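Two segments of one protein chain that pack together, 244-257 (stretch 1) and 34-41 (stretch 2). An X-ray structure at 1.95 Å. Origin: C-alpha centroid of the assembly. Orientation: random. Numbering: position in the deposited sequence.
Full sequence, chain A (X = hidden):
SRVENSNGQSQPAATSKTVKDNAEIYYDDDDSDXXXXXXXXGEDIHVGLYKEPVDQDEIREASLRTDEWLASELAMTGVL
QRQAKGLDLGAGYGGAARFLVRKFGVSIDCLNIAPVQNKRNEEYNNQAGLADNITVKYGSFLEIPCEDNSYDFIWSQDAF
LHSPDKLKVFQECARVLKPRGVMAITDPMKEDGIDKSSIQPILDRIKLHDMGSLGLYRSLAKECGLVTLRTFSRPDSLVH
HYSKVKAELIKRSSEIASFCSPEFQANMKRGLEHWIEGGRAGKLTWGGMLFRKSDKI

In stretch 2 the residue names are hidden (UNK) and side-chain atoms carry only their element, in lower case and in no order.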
ATOM      1  N   LYS A 244      15.028   2.657  13.980  1.00 10.22           N
ATOM      2  CA  LYS A 244      15.020   1.609  15.012  1.00  9.81           C
ATOM      3  C   LYS A 244      16.226   0.657  14.890  1.00 10.62           C
ATOM      4  O   LYS A 244      16.825   0.256  15.904  1.00 10.56           O
ATOM      5  CB  LYS A 244      13.732   0.786  14.925  1.00  9.95           C
ATOM      6  CG  LYS A 244      12.432   1.610  15.161  1.00 11.96           C
ATOM      7  CD  LYS A 244      12.226   1.923  16.599  1.00 12.94           C
ATOM      8  CE  LYS A 244      11.889   0.671  17.369  1.00 14.36           C
ATOM      9  NZ  LYS A 244      11.666   0.951  18.796  1.00 15.14           N
ATOM     10  N   VAL A 245      16.583   0.287  13.668  1.00  9.63           N
ATOM     11  CA  VAL A 245      17.765  -0.565  13.495  1.00  9.99           C
ATOM     12  C   VAL A 245      19.035   0.155  13.988  1.00  9.41           C
ATOM     13  O   VAL A 245      19.900  -0.470  14.678  1.00 10.12           O
ATOM     14  CB  VAL A 245      17.923  -1.035  12.038  1.00 10.07           C
ATOM     15  CG1 VAL A 245      19.262  -1.772  11.896  1.00  8.91           C
ATOM     16  CG2 VAL A 245      16.760  -1.980  11.640  1.00 10.09           C
ATOM     17  N   LYS A 246      19.157   1.453  13.691  1.00  9.58           N
ATOM     18  CA  LYS A 246      20.306   2.217  14.182  1.00 10.12           C
ATOM     19  C   LYS A 246      20.360   2.261  15.702  1.00 10.84           C
ATOM     20  O   LYS A 246      21.449   2.176  16.287  1.00 10.72           O
ATOM     21  CB  LYS A 246      20.324   3.639  13.604  1.00 11.27           C
ATOM     22  CG  LYS A 246      21.634   4.394  13.902  1.00 11.99           C
ATOM     23  CD  LYS A 246      21.721   5.766  13.161  1.00 12.32           C
ATOM     24  CE  LYS A 246      20.745   6.705  13.769  1.00 17.50           C
ATOM     25  NZ  LYS A 246      21.335   7.255  15.057  1.00 18.34           N
ATOM     26  N   ALA A 247      19.195   2.427  16.337  1.00 10.85           N
ATOM     27  CA  ALA A 247      19.113   2.433  17.799  1.00 10.55           C
ATOM     28  C   ALA A 247      19.579   1.076  18.361  1.00  9.79           C
ATOM     29  O   ALA A 247      20.304   1.026  19.339  1.00  8.94           O
ATOM     30  CB  ALA A 247      17.648   2.737  18.245  1.00  9.87           C
ATOM     31  N   GLU A 248      19.121  -0.017  17.758  1.00 10.20           N
ATOM     32  CA  GLU A 248      19.553  -1.364  18.185  1.00 10.98           C
ATOM     33  C   GLU A 248      21.056  -1.606  17.983  1.00 10.50           C
ATOM     34  O   GLU A 248      21.717  -2.223  18.838  1.00 10.72           O
ATOM     35  CB  GLU A 248      18.743  -2.466  17.466  1.00 11.27           C
ATOM     36  CG  GLU A 248      18.970  -3.850  18.105  1.00 13.06           C
ATOM     37  CD  GLU A 248      18.314  -3.991  19.488  1.00 16.47           C
ATOM     38  OE1 GLU A 248      17.468  -3.147  19.892  1.00 17.02           O
ATOM     39  OE2 GLU A 248      18.676  -4.935  20.200  1.00 19.24           O
ATOM     40  N   LEU A 249      21.603  -1.087  16.896  1.00 10.49           N
ATOM     41  CA  LEU A 249      23.041  -1.228  16.628  1.00 10.75           C
ATOM     42  C   LEU A 249      23.846  -0.499  17.753  1.00 10.85           C
ATOM     43  O   LEU A 249      24.878  -0.990  18.244  1.00 11.03           O
ATOM     44  CB  LEU A 249      23.363  -0.660  15.244  1.00 10.06           C
ATOM     45  CG  LEU A 249      24.845  -0.496  14.837  1.00 12.76           C
ATOM     46  CD1 LEU A 249      25.510  -1.890  14.847  1.00 13.97           C
ATOM     47  CD2 LEU A 249      25.008   0.133  13.467  1.00 11.80           C
ATOM     48  N   ILE A 250      23.369   0.677  18.139  1.00 11.51           N
ATOM     49  CA  ILE A 250      24.028   1.452  19.214  1.00 11.34           C
ATOM     50  C   ILE A 250      23.885   0.697  20.539  1.00 11.32           C
ATOM     51  O   ILE A 250      24.864   0.534  21.294  1.00 10.71           O
ATOM     52  CB  ILE A 250      23.472   2.905  19.264  1.00 11.56           C
ATOM     53  CG1 ILE A 250      24.013   3.680  18.053  1.00 11.71           C
ATOM     54  CG2 ILE A 250      23.839   3.589  20.608  1.00 11.78           C
ATOM     55  CD1 ILE A 250      23.271   5.037  17.777  1.00 13.45           C
ATOM     56  N   LYS A 251      22.684   0.197  20.800  1.00 11.40           N
ATOM     57  CA  LYS A 251      22.422  -0.561  22.025  1.00 12.20           C
ATOM     58  C   LYS A 251      23.394  -1.741  22.194  1.00 13.16           C
ATOM     59  O   LYS A 251      23.887  -2.005  23.309  1.00 12.30           O
ATOM     60  CB  LYS A 251      20.999  -1.092  22.012  1.00 12.39           C
ATOM     61  CG  LYS A 251      20.661  -1.955  23.212  1.00 14.77           C
ATOM     62  CD  LYS A 251      19.157  -2.124  23.434  1.00 15.76           C
ATOM     63  CE  LYS A 251      18.930  -2.958  24.713  1.00 21.31           C
ATOM     64  NZ  LYS A 251      17.598  -3.675  24.694  1.00 19.77           N
ATOM     65  N   ARG A 252      23.628  -2.464  21.097  1.00 12.41           N
ATOM     66  CA  ARG A 252      24.399  -3.716  21.138  1.00 13.70           C
ATOM     67  C   ARG A 252      25.879  -3.578  20.815  1.00 12.45           C
ATOM     68  O   ARG A 252      26.560  -4.586  20.640  1.00 12.49           O
ATOM     69  CB  ARG A 252      23.803  -4.687  20.129  1.00 13.79           C
ATOM     70  CG  ARG A 252      22.299  -4.897  20.266  1.00 16.61           C
ATOM     71  CD  ARG A 252      22.059  -6.006  21.220  1.00 19.31           C
ATOM     72  NE  ARG A 252      20.687  -6.447  21.187  1.00 21.92           N
ATOM     73  CZ  ARG A 252      20.235  -7.495  21.849  1.00 26.41           C
ATOM     74  NH1 ARG A 252      21.065  -8.224  22.601  1.00 25.73           N
ATOM     75  NH2 ARG A 252      18.952  -7.813  21.753  1.00 27.95           N
ATOM     76  N   SER A 253      26.360  -2.348  20.700  1.00 13.36           N
ATOM     77  CA  SER A 253      27.727  -2.021  20.279  1.00 14.45           C
ATOM     78  C   SER A 253      28.834  -2.836  20.934  1.00 15.65           C
ATOM     79  O   SER A 253      29.637  -3.438  20.233  1.00 15.48           O
ATOM     80  CB  SER A 253      28.033  -0.531  20.498  1.00 14.74           C
ATOM     81  OG  SER A 253      29.345  -0.233  20.020  1.00 17.72           O
ATOM     82  N   SER A 254      28.917  -2.824  22.260  1.00 15.94           N
ATOM     83  CA  SER A 254      30.020  -3.519  22.934  1.00 16.95           C
ATOM     84  C   SER A 254      29.833  -5.053  22.870  1.00 16.75           C
ATOM     85  O   SER A 254      30.788  -5.795  22.655  1.00 16.66           O
ATOM     86  CB  SER A 254      30.185  -2.995  24.366  1.00 17.78           C
ATOM     87  OG  SER A 254      29.007  -3.243  25.084  1.00 20.88           O
ATOM     88  N   GLU A 255      28.579  -5.501  22.989  1.00 16.12           N
ATOM     89  CA  GLU A 255      28.204  -6.908  22.948  1.00 16.71           C
ATOM     90  C   GLU A 255      28.625  -7.614  21.627  1.00 15.28           C
ATOM     91  O   GLU A 255      28.974  -8.791  21.612  1.00 15.68           O
ATOM     92  CB  GLU A 255      26.694  -6.935  23.160  1.00 17.56           C
ATOM     93  CG  GLU A 255      25.985  -8.249  23.132  1.00 20.37           C
ATOM     94  CD  GLU A 255      24.481  -8.043  23.236  1.00 18.66           C
ATOM     95  OE1 GLU A 255      24.063  -7.210  24.066  1.00 23.47           O
ATOM     96  OE2 GLU A 255      23.718  -8.696  22.496  1.00 16.75           O
ATOM     97  N   ILE A 256      28.637  -6.876  20.527  1.00 13.50           N
ATOM     98  CA  ILE A 256      28.899  -7.449  19.198  1.00 12.54           C
ATOM     99  C   ILE A 256      30.297  -7.109  18.654  1.00 11.91           C
ATOM    100  O   ILE A 256      30.686  -7.567  17.557  1.00 11.02           O
ATOM    101  CB  ILE A 256      27.837  -6.937  18.176  1.00 12.91           C
ATOM    102  CG1 ILE A 256      27.988  -5.411  17.971  1.00 12.32           C
ATOM    103  CG2 ILE A 256      26.414  -7.337  18.617  1.00 11.14           C
ATOM    104  CD1 ILE A 256      27.015  -4.823  16.964  1.00 12.32           C
ATOM    105  N   ALA A 257      31.064  -6.333  19.414  1.00 11.20           N
ATOM    106  CA  ALA A 257      32.277  -5.670  18.865  1.00 12.59           C
ATOM    107  C   ALA A 257      33.393  -6.645  18.470  1.00 12.55           C
ATOM    108  O   ALA A 257      34.303  -6.290  17.685  1.00 13.20           O
ATOM    109  CB  ALA A 257      32.815  -4.678  19.831  1.00 11.14           C
ATOM    110  N   UNK A  34      25.729 -10.745  10.439  1.00 15.19           N
ATOM    111  CA  UNK A  34      26.109 -11.156  11.789  1.00 15.40           C
ATOM    112  C   UNK A  34      25.325 -10.357  12.855  1.00 15.48           C
ATOM    113  O   UNK A  34      24.913 -10.930  13.886  1.00 15.18           O
ATOM    114  n   UNK A  34      32.780 -11.661  11.920  1.00 13.95           N
ATOM    115  n   UNK A  34      30.892 -12.631  10.965  1.00 15.23           N
ATOM    116  c   UNK A  34      32.211 -12.602  11.142  1.00 16.97           C
ATOM    117  c   UNK A  34      28.513 -11.929  11.229  1.00 15.79           C
ATOM    118  n   UNK A  34      32.961 -13.501  10.557  1.00 13.24           N
ATOM    119  c   UNK A  34      27.608 -10.963  12.035  1.00 16.65           C
ATOM    120  c   UNK A  34      29.970 -11.683  11.603  1.00 15.49           C
ATOM    121  N   UNK A  35      25.181  -9.051  12.622  1.00 14.56           N
ATOM    122  CA  UNK A  35      24.401  -8.188  13.498  1.00 15.16           C
ATOM    123  C   UNK A  35      22.939  -8.607  13.524  1.00 14.56           C
ATOM    124  O   UNK A  35      22.397  -8.822  14.579  1.00 15.55           O
ATOM    125  c   UNK A  35      22.400  -5.300  13.141  1.00 18.02           C
ATOM    126  c   UNK A  35      21.421  -4.522  13.762  1.00 15.56           C
ATOM    127  c   UNK A  35      22.600  -4.760  15.883  1.00 16.20           C
ATOM    128  c   UNK A  35      23.572  -5.550  15.232  1.00 17.75           C
ATOM    129  c   UNK A  35      23.472  -5.831  13.853  1.00 17.31           C
ATOM    130  c   UNK A  35      21.513  -4.254  15.141  1.00 17.20           C
ATOM    131  c   UNK A  35      24.526  -6.694  13.156  1.00 14.77           C
ATOM    132  N   UNK A  36      22.296  -8.724  12.363  1.00 13.85           N
ATOM    133  CA  UNK A  36      20.872  -9.110  12.352  1.00 13.98           C
ATOM    134  C   UNK A  36      20.652 -10.517  12.915  1.00 13.56           C
ATOM    135  O   UNK A  36      19.713 -10.776  13.698  1.00 13.90           O
ATOM    136  o   UNK A  36      18.887  -3.923   9.033  1.00 16.19           O
ATOM    137  c   UNK A  36      19.971  -7.700  10.443  1.00 15.31           C
ATOM    138  c   UNK A  36      20.486  -5.698   9.157  1.00 16.30           C
ATOM    139  c   UNK A  36      18.747  -7.119  10.820  1.00 14.95           C
ATOM    140  c   UNK A  36      20.356  -9.075  10.935  1.00 13.60           C
ATOM    141  c   UNK A  36      19.246  -5.164   9.509  1.00 17.21           C
ATOM    142  c   UNK A  36      18.374  -5.859  10.337  1.00 17.39           C
ATOM    143  c   UNK A  36      20.840  -6.967   9.627  1.00 16.32           C
ATOM    144  N   UNK A  37      21.509 -11.443  12.515  1.00 12.51           N
ATOM    145  CA  UNK A  37      21.417 -12.777  13.078  1.00 12.42           C
ATOM    146  C   UNK A  37      21.610 -12.766  14.597  1.00 12.13           C
ATOM    147  O   UNK A  37      20.963 -13.503  15.305  1.00 12.11           O
ATOM    148  c   UNK A  37      21.997 -17.849  13.620  1.00 12.64           C
ATOM    149  c   UNK A  37      21.254 -15.963  12.271  1.00 10.46           C
ATOM    150  c   UNK A  37      21.121 -17.324  12.675  1.00 13.92           C
ATOM    151  c   UNK A  37      22.413 -13.741  12.374  1.00 11.70           C
ATOM    152  c   UNK A  37      22.270 -15.166  12.795  1.00 12.80           C
ATOM    153  c   UNK A  37      23.135 -15.708  13.742  1.00 11.63           C
ATOM    154  c   UNK A  37      23.016 -17.035  14.151  1.00 16.23           C
ATOM    155  N   UNK A  38      22.512 -11.938  15.107  1.00 12.69           N
ATOM    156  CA  UNK A  38      22.809 -11.938  16.557  1.00 13.03           C
ATOM    157  C   UNK A  38      21.540 -11.591  17.336  1.00 13.35           C
ATOM    158  O   UNK A  38      21.279 -12.157  18.374  1.00 13.58           O
ATOM    159  n   UNK A  38      24.283 -10.036  20.441  1.00 14.39           N
ATOM    160  c   UNK A  38      24.145 -10.731  18.358  1.00 14.29           C
ATOM    161  n   UNK A  38      24.782 -11.670  19.146  1.00 13.68           N
ATOM    162  c   UNK A  38      23.900 -10.932  16.881  1.00 12.41           C
ATOM    163  c   UNK A  38      23.825  -9.702  19.186  1.00 12.32           C
ATOM    164  c   UNK A  38      24.862 -11.223  20.388  1.00 13.65           C
ATOM    165  N   UNK A  39      20.766 -10.644  16.821  1.00 13.55           N
ATOM    166  CA  UNK A  39      19.604 -10.152  17.575  1.00 13.51           C
ATOM    167  C   UNK A  39      18.359 -10.979  17.281  1.00 13.11           C
ATOM    168  O   UNK A  39      17.629 -11.358  18.193  1.00 14.28           O
ATOM    169  c   UNK A  39      19.374  -8.613  17.350  1.00 13.56           C
ATOM    170  c   UNK A  39      20.672  -7.793  17.673  1.00 12.85           C
ATOM    171  c   UNK A  39      18.165  -8.088  18.174  1.00 11.87           C
ATOM    172  N   UNK A  40      18.136 -11.290  16.012  1.00 13.15           N
ATOM    173  CA  UNK A  40      16.871 -11.884  15.561  1.00 13.26           C
ATOM    174  C   UNK A  40      17.001 -13.315  14.998  1.00 14.53           C
ATOM    175  O   UNK A  40      16.007 -13.904  14.530  1.00 13.79           O
ATOM    176  c   UNK A  40      16.511  -8.361  14.955  1.00 11.68           C
ATOM    177  c   UNK A  40      18.026  -6.611  14.217  1.00 10.91           C
ATOM    178  c   UNK A  40      14.815  -9.359  16.019  1.00 11.96           C
ATOM    179  c   UNK A  40      17.329  -5.677  14.991  1.00 12.02           C
ATOM    180  c   UNK A  40      17.616  -7.961  14.173  1.00 11.25           C
ATOM    181  c   UNK A  40      16.235  -6.051  15.764  1.00 11.96           C
ATOM    182  c   UNK A  40      15.834  -7.391  15.733  1.00 13.42           C
ATOM    183  n   UNK A  40      14.808  -8.029  16.387  1.00 12.46           N
ATOM    184  c   UNK A  40      15.837  -9.606  15.153  1.00 12.88           C
ATOM    185  c   UNK A  40      16.208 -10.954  14.530  1.00 11.57           C
ATOM    186  N   UNK A  41      18.224 -13.880  15.042  1.00 15.05           N
ATOM    187  CA  UNK A  41      18.415 -15.294  14.677  1.00 14.09           C
ATOM    188  C   UNK A  41      17.938 -15.605  13.260  1.00 14.14           C
ATOM    189  O   UNK A  41      18.076 -14.799  12.316  1.00 13.98           O
TER

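Position 34 carries a chain of three carbons and a nitrogen ending in a carbon with two more nitrogens, a guanidinium. It reaches nothing on stretch 1 and is exposed. This is Arg 34.

Position 35 has one carbon and then a ring of six carbons with no heteroatom. It points toward stretch 1 and sits as a knob among Val 245, Glu 248, Leu 249 and Ile 256. The atoms spell Phe 35. Its CZ lies 3.6 Å from Leu 249 N and 3.9 Å from Glu 248 C, so the ring tip meets the helix backbone itself. Leu 249 CD1 covers one face, and Ile 256 CD1 approaches Phe 35 CD1 at 3.9 Å.

Position 36 again has one carbon and a six-carbon ring, now bearing an oxygen. Its CA-to-CB bond points away, yet the end of the side chain comes back to Val 245. A phenol makes it Tyr 36, whose OH is 3.6 Å from Val 245 CG1.

Position 37 shows one carbon and a bare six-carbon ring, out of reach of stretch 1: Phe 37.

Position 38 has one carbon and a five-membered ring of three carbons and two nitrogens. The ring touches Glu 255, Arg 252 and Ile 256, and only an imidazole fits: His 38. Its NE2 donates a hydrogen bond to Glu 255 OE2, 2.5 Å long and nearly straight at 167°, while its CD2 rests 3.6 Å from Ile 256 CG2.

Position 39 has three carbons, one carrying the other two, and points toward Glu 248 and Arg 252. This is Val 39; its CG1 lies 3.7 Å from Arg 252 NH2, and its CG2 sits over one face of the guanidinium.

Position 40 has one carbon and fused five- and six-membered rings holding eight carbons and a nitrogen, an indole in form, which starts sideways but whose far end reaches Glu 248. This is Trp 40, with CH2 4.0 Å from Glu 248 CG.

Position 41 has no side-chain atoms, touches nothing on stretch 1 and has a positive phi, which favours glycine. Gly 41 leaves the helix here.

The helices cross at 82° with axes 11.4 Å apart; the contact draws on one helix face and on residues that follow that helix. One aromatic knob fills a hole lined by Val 245, Leu 249, Ile 256 and the carbon part and backbone of Glu 248, and a polar network borders it. Arg 252 binds Glu 248 OE2 through NE and Glu 255 OE2 through NH1, both at 2.7 Å, tying the acids together within stretch 1. Glu 255 OE2 also accepts from His 38 NE2, extending that network across the contact.

Stretch 2 (34-41) RFYFHVWG
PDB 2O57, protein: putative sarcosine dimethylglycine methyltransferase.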